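Local coordinates for protein arginine decarboxylase (Campylobacter jejuni subsp. jejuni, PDB 3NZP) that probably catalyses the pyridoxal 5'-phosphate-dependent decarboxylation of arginine to agmatine, a step in polyamine biosynthesis, at residues Ala146-His151 with Lys171-Pro176; Lys175-Ile180 with Asn221-Gln226. All coordinates share one frame; numbering follows the deposited sequence.

Contact 1 of 2, residues Ala146-His151 with Lys171-Pro176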
loop_
_atom_site.group_PDB
_atom_site.type_symbol
_atom_site.label_atom_id
_atom_site.label_comp_id
_atom_site.label_asym_id
_atom_site.label_seq_id
_atom_site.Cartn_x
_atom_site.Cartn_y
_atom_site.Cartn_z
ATOM N N ALA B 146 8.048 -32.056 -2.056
ATOM C CA ALA B 146 8.026 -31.557 -3.437
ATOM C C ALA B 146 9.100 -32.298 -4.229
ATOM O O ALA B 146 8.970 -32.503 -5.429
ATOM C CB ALA B 146 8.289 -30.058 -3.454
ATOM N N ALA B 147 10.165 -32.683 -3.535
ATOM C CA ALA B 147 11.261 -33.412 -4.152
ATOM C C ALA B 147 10.811 -34.839 -4.439
ATOM O O ALA B 147 11.021 -35.363 -5.538
ATOM C CB ALA B 147 12.454 -33.428 -3.221
ATOM N N GLU B 148 10.181 -35.449 -3.433
ATOM C CA GLU B 148 9.687 -36.828 -3.502
ATOM C C GLU B 148 8.612 -36.932 -4.566
ATOM O O GLU B 148 8.409 -37.975 -5.173
ATOM C CB GLU B 148 9.137 -37.229 -2.131
ATOM C CG GLU B 148 10.185 -37.084 -1.034
ATOM C CD GLU B 148 9.604 -36.949 0.360
ATOM O OE1 GLU B 148 8.369 -36.781 0.482
ATOM O OE2 GLU B 148 10.400 -36.998 1.340
HETATM N N MSE B 149 7.945 -35.817 -4.792
HETATM C CA MSE B 149 6.870 -35.718 -5.760
HETATM C C MSE B 149 7.423 -35.750 -7.178
HETATM O O MSE B 149 6.672 -35.899 -8.138
HETATM C CB MSE B 149 6.160 -34.405 -5.518
HETATM C CG MSE B 149 4.854 -34.231 -6.219
HETATM SE SE MSE B 149 4.092 -32.602 -5.508
HETATM C CE MSE B 149 3.813 -33.220 -3.637
ATOM N N GLY B 150 8.740 -35.589 -7.288
ATOM C CA GLY B 150 9.408 -35.590 -8.575
ATOM C C GLY B 150 9.788 -34.211 -9.115
ATOM O O GLY B 150 10.198 -34.079 -10.273
ATOM N N HIS B 151 9.672 -33.184 -8.284
ATOM C CA HIS B 151 9.987 -31.822 -8.701
ATOM C C HIS B 151 11.448 -31.450 -8.582
ATOM O O HIS B 151 12.184 -32.008 -7.777
ATOM C CB HIS B 151 9.170 -30.817 -7.886
ATOM C CG HIS B 151 7.939 -30.340 -8.579
ATOM N ND1 HIS B 151 6.731 -30.195 -7.932
ATOM C CD2 HIS B 151 7.727 -29.970 -9.865
ATOM C CE1 HIS B 151 5.826 -29.758 -8.792
ATOM N NE2 HIS B 151 6.406 -29.614 -9.970
ATOM N N LYS B 171 17.605 -36.770 7.256
ATOM C CA LYS B 171 17.778 -38.142 7.711
ATOM C C LYS B 171 16.516 -38.651 8.388
ATOM O O LYS B 171 16.524 -39.682 9.053
ATOM C CB LYS B 171 18.977 -38.222 8.669
ATOM C CG LYS B 171 18.923 -37.267 9.861
ATOM C CD LYS B 171 20.286 -37.151 10.584
ATOM C CE LYS B 171 21.371 -36.536 9.691
ATOM N NZ LYS B 171 22.705 -36.472 10.372
ATOM N N GLU B 172 15.428 -37.915 8.202
ATOM C CA GLU B 172 14.141 -38.279 8.770
ATOM C C GLU B 172 13.169 -38.624 7.653
ATOM O O GLU B 172 12.290 -39.459 7.830
ATOM C CB GLU B 172 13.568 -37.127 9.592
ATOM C CG GLU B 172 13.590 -37.343 11.090
ATOM C CD GLU B 172 12.689 -36.357 11.817
ATOM O OE1 GLU B 172 12.520 -36.503 13.047
ATOM O OE2 GLU B 172 12.150 -35.441 11.156
ATOM N N ARG B 173 13.328 -37.973 6.503
ATOM C CA ARG B 173 12.447 -38.224 5.363
ATOM C C ARG B 173 12.888 -39.458 4.588
ATOM O O ARG B 173 13.349 -40.436 5.165
ATOM C CB ARG B 173 12.425 -37.019 4.427
ATOM C CG ARG B 173 11.978 -35.729 5.075
ATOM C CD ARG B 173 10.505 -35.754 5.358
ATOM N NE ARG B 173 9.741 -35.968 4.139
ATOM C CZ ARG B 173 8.421 -35.851 4.064
ATOM N NH1 ARG B 173 7.728 -35.523 5.146
ATOM N NH2 ARG B 173 7.797 -36.056 2.910
ATOM N N PHE B 174 12.751 -39.411 3.274
ATOM C CA PHE B 174 13.127 -40.547 2.453
ATOM C C PHE B 174 14.340 -40.269 1.587
ATOM O O PHE B 174 15.072 -39.296 1.807
ATOM C CB PHE B 174 11.953 -40.946 1.581
ATOM C CG PHE B 174 10.656 -40.977 2.319
ATOM C CD1 PHE B 174 10.489 -41.808 3.422
ATOM C CD2 PHE B 174 9.609 -40.152 1.936
ATOM C CE1 PHE B 174 9.291 -41.823 4.128
ATOM C CE2 PHE B 174 8.408 -40.155 2.632
ATOM C CZ PHE B 174 8.251 -40.992 3.734
ATOM N N LYS B 175 14.547 -41.124 0.594
ATOM C CA LYS B 175 15.686 -40.991 -0.301
ATOM C C LYS B 175 15.695 -39.660 -1.033
ATOM O O LYS B 175 16.674 -38.913 -0.965
ATOM C CB LYS B 175 15.698 -42.136 -1.321
ATOM C CG LYS B 175 16.956 -42.210 -2.198
ATOM C CD LYS B 175 18.178 -42.737 -1.429
ATOM C CE LYS B 175 19.410 -42.843 -2.336
ATOM N NZ LYS B 175 19.851 -41.518 -2.862
ATOM N N PRO B 176 14.601 -39.331 -1.740
ATOM C CA PRO B 176 14.542 -38.059 -2.479
ATOM C C PRO B 176 14.712 -36.832 -1.580
ATOM O O PRO B 176 13.921 -36.600 -0.656
ATOM C CB PRO B 176 13.162 -38.103 -3.146
ATOM C CG PRO B 176 12.872 -39.587 -3.240
ATOM C CD PRO B 176 13.347 -40.085 -1.896
#
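Glu148 OE2 receives two N-H groups from the guanidinium of Arg173. Arg173 NE donates over 3.1 Å to Glu148 OE2 with an N-H...O angle of 154°, meeting the syn lone pair almost in the guanidinium plane, whereas the bond from Arg173 NH2 to the same oxygen, 3.2 Å long, is weak. The carboxylate and guanidinium planes differ by 11°, so the two flat groups meet nearly coplanar, with the carboxylate at the edge of the guanidinium. The other oxygen, OE1, lies next to Arg173 NH2 as well, but its modelled position is doubtful. Past CG the Glu148 chain runs extended, while the arginine bends twice and crosses it at about a right angle. Phe174 CD2 comes to 3.3 Å from Glu148 OE2, with the ring oblique to the carboxylate. Nearer the backbone, Pro176 CB packs 3.7 Å from Glu148 CA and 3.8 Å from Glu148 CG.

Glu148 lies in the last turn of helix 137-148 in the TIM barrel that binds the cofactor. There Gly150, at positive phi, makes a Schellman motif: Gly150 N bonds to Ala147 O (2.9 Å) and His151 N to Ala146 O (3.0 Å). An acidic group by a helix C-terminus would feel the negative end of the dipole, which the arginine charge may offset. Arg173 NH1 has a second acidic partner, Glu595 of the second subunit, and Ser581 of that subunit bonds Glu148 O. Ile592 of the same neighbour packs on both Glu148 and Arg173.

Contact 2 of 2, residues Lys175-Ile180 with Asn221-Gln226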
loop_
_atom_site.group_PDB
_atom_site.type_symbol
_atom_site.label_atom_id
_atom_site.label_comp_id
_atom_site.label_asym_id
_atom_site.label_seq_id
_atom_site.Cartn_x
_atom_site.Cartn_y
_atom_site.Cartn_z
ATOM N N LYS B 175 14.547 -41.124 0.594
ATOM C CA LYS B 175 15.686 -40.991 -0.301
ATOM C C LYS B 175 15.695 -39.660 -1.033
ATOM O O LYS B 175 16.674 -38.913 -0.965
ATOM C CB LYS B 175 15.698 -42.136 -1.321
ATOM C CG LYS B 175 16.956 -42.210 -2.198
ATOM C CD LYS B 175 18.178 -42.737 -1.429
ATOM C CE LYS B 175 19.410 -42.843 -2.336
ATOM N NZ LYS B 175 19.851 -41.518 -2.862
ATOM N N PRO B 176 14.601 -39.331 -1.740
ATOM C CA PRO B 176 14.542 -38.059 -2.479
ATOM C C PRO B 176 14.712 -36.832 -1.580
ATOM O O PRO B 176 13.921 -36.600 -0.656
ATOM C CB PRO B 176 13.162 -38.103 -3.146
ATOM C CG PRO B 176 12.872 -39.587 -3.240
ATOM C CD PRO B 176 13.347 -40.085 -1.896
ATOM N N LYS B 177 15.761 -36.063 -1.836
ATOM C CA LYS B 177 16.007 -34.856 -1.061
ATOM C C LYS B 177 16.168 -33.655 -1.984
ATOM O O LYS B 177 16.675 -33.767 -3.104
ATOM C CB LYS B 177 17.232 -35.017 -0.146
ATOM C CG LYS B 177 18.179 -36.160 -0.519
ATOM C CD LYS B 177 19.311 -36.344 0.500
ATOM C CE LYS B 177 18.800 -36.706 1.894
ATOM N NZ LYS B 177 17.999 -37.971 1.915
ATOM N N PRO B 178 15.708 -32.482 -1.525
ATOM C CA PRO B 178 15.814 -31.273 -2.342
ATOM C C PRO B 178 17.242 -30.782 -2.495
ATOM O O PRO B 178 18.148 -31.188 -1.763
ATOM C CB PRO B 178 14.932 -30.282 -1.593
ATOM C CG PRO B 178 15.079 -30.714 -0.166
ATOM C CD PRO B 178 15.032 -32.205 -0.242
ATOM N N ASN B 179 17.442 -29.920 -3.479
ATOM C CA ASN B 179 18.747 -29.344 -3.715
ATOM C C ASN B 179 18.907 -28.208 -2.744
ATOM O O ASN B 179 17.950 -27.503 -2.435
ATOM C CB ASN B 179 18.840 -28.813 -5.129
ATOM C CG ASN B 179 19.215 -29.876 -6.100
ATOM O OD1 ASN B 179 19.064 -29.704 -7.319
ATOM N ND2 ASN B 179 19.725 -30.997 -5.576
ATOM N N ILE B 180 20.125 -28.022 -2.265
ATOM C CA ILE B 180 20.391 -26.963 -1.317
ATOM C C ILE B 180 21.034 -25.752 -1.987
ATOM O O ILE B 180 21.957 -25.893 -2.783
ATOM C CB ILE B 180 21.298 -27.484 -0.203
ATOM C CG1 ILE B 180 20.556 -28.561 0.599
ATOM C CG2 ILE B 180 21.749 -26.333 0.667
ATOM C CD1 ILE B 180 21.383 -29.219 1.690
ATOM N N ASN B 221 27.902 -34.093 7.026
ATOM C CA ASN B 221 26.720 -34.921 6.873
ATOM C C ASN B 221 26.582 -35.461 5.470
ATOM O O ASN B 221 25.483 -35.751 5.014
ATOM C CB ASN B 221 25.487 -34.115 7.256
ATOM C CG ASN B 221 25.479 -33.756 8.720
ATOM O OD1 ASN B 221 24.966 -34.516 9.552
ATOM N ND2 ASN B 221 26.076 -32.612 9.055
ATOM N N LYS B 222 27.717 -35.603 4.797
ATOM C CA LYS B 222 27.750 -36.113 3.432
ATOM C C LYS B 222 26.532 -35.621 2.671
ATOM O O LYS B 222 25.635 -36.396 2.372
ATOM C CB LYS B 222 27.766 -37.650 3.440
ATOM C CG LYS B 222 28.543 -38.295 2.274
ATOM C CD LYS B 222 28.130 -37.771 0.881
ATOM C CE LYS B 222 28.830 -36.452 0.491
ATOM N NZ LYS B 222 28.260 -35.921 -0.778
ATOM N N LEU B 223 26.511 -34.331 2.359
ATOM C CA LEU B 223 25.383 -33.737 1.644
ATOM C C LEU B 223 25.848 -32.757 0.560
ATOM O O LEU B 223 25.029 -32.111 -0.085
ATOM C CB LEU B 223 24.468 -33.020 2.647
ATOM C CG LEU B 223 22.989 -33.433 2.765
ATOM C CD1 LEU B 223 22.825 -34.928 2.607
ATOM C CD2 LEU B 223 22.447 -32.967 4.127
ATOM N N LEU B 224 27.159 -32.655 0.355
ATOM C CA LEU B 224 27.674 -31.737 -0.647
ATOM C C LEU B 224 26.983 -31.949 -1.972
ATOM O O LEU B 224 26.890 -31.037 -2.780
ATOM C CB LEU B 224 29.179 -31.909 -0.815
ATOM C CG LEU B 224 30.039 -31.185 0.229
ATOM C CD1 LEU B 224 31.506 -31.372 -0.111
ATOM C CD2 LEU B 224 29.691 -29.703 0.249
ATOM N N GLU B 225 26.492 -33.159 -2.185
ATOM C CA GLU B 225 25.801 -33.487 -3.414
ATOM C C GLU B 225 24.622 -32.547 -3.660
ATOM O O GLU B 225 24.264 -32.275 -4.800
ATOM C CB GLU B 225 25.289 -34.919 -3.334
ATOM C CG GLU B 225 26.374 -35.972 -3.313
ATOM C CD GLU B 225 26.946 -36.246 -4.698
ATOM O OE1 GLU B 225 27.764 -37.189 -4.826
ATOM O OE2 GLU B 225 26.578 -35.525 -5.656
ATOM N N GLN B 226 24.021 -32.050 -2.585
ATOM C CA GLN B 226 22.870 -31.175 -2.709
ATOM C C GLN B 226 23.223 -29.738 -3.020
ATOM O O GLN B 226 22.512 -29.072 -3.774
ATOM C CB GLN B 226 22.031 -31.226 -1.441
ATOM C CG GLN B 226 21.719 -32.644 -0.986
ATOM C CD GLN B 226 21.336 -33.569 -2.138
ATOM O OE1 GLN B 226 20.379 -33.311 -2.883
ATOM N NE2 GLN B 226 22.088 -34.662 -2.285
HETATM O O HOH W 1 22.246 -32.291 -6.805
#
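With chi1 at -65°, Ile180 carries CG1 beside its own backbone N, facing Gln226, and an extended second torsion carries CD1 onward over the same neighbour. Ile180 CG1 rests 3.7 Å and CD1 3.8 Å from Gln226 CB, and this aliphatic contact lies next to a backbone hydrogen bond. Gln226 in turn bends at chi2, which swings CD toward the carbonyl of Pro178; Gln226 CD comes to 4.0 Å from Pro178 O.

That bond runs from Ile180 N to Gln226 O, 3.0 Å, with an N-H...O angle of 152°. Its donor stands well above the carbonyl plane, 68° out of it. Ile180 also pairs through its backbone with Thr228, so it bonds to residues two apart, Gln226 and Thr228, as a residue does between parallel strands; here strand 179-183 meets strand 227-231. On its other flank Asn179 bonds to Ile153 and Leu155 of strand 152-157. The contact thus lies where two neighbouring barrel strands begin, and 221-226 is the loop that returns from helix 208-220 in the beta-alpha-beta crossover joining them. Helix 208-220 is closed by a Schellman motif whose C-prime residue, at positive phi, is Lys222, and Gln226 N closes back on Leu223 O (2.7 Å).

A water adds an indirect link: it donates to Glu225 O at 2.8 Å and accepts a weak bond from Asn179 ND2. Lys177 lays its CD 4.3 Å from Leu223 CD1, while its NZ folds back to weak bonds with the carbonyls of Lys175 and Phe174. The chemistry therefore implies a division of labour, with backbone bonding and aliphatic packing joining the strand starts and water bridging the more polar margin.

How the contacts relate
The centres of contacts 1 and 2 are about 10 Å apart, and Lys175 and Pro176 belong to both. Along the chain, helix 137-148 comes first, then strand 152-157, helix 160-170, the loop leading into strand 179-183, helix 208-220 and strand 227-231, so the two contacts are successive steps around one parallel barrel. Contact 1 ties the loop entering the fifth strand to the helix before the fourth; contact 2 joins that fifth strand to the start of the sixth. They also meet directly: Ala147 CB packs on Pro178 N, and Lys171 NZ probably bonds Asn221 OD1. Both lie away from the cofactor site, with contact 1 more extensively covered by the second subunit.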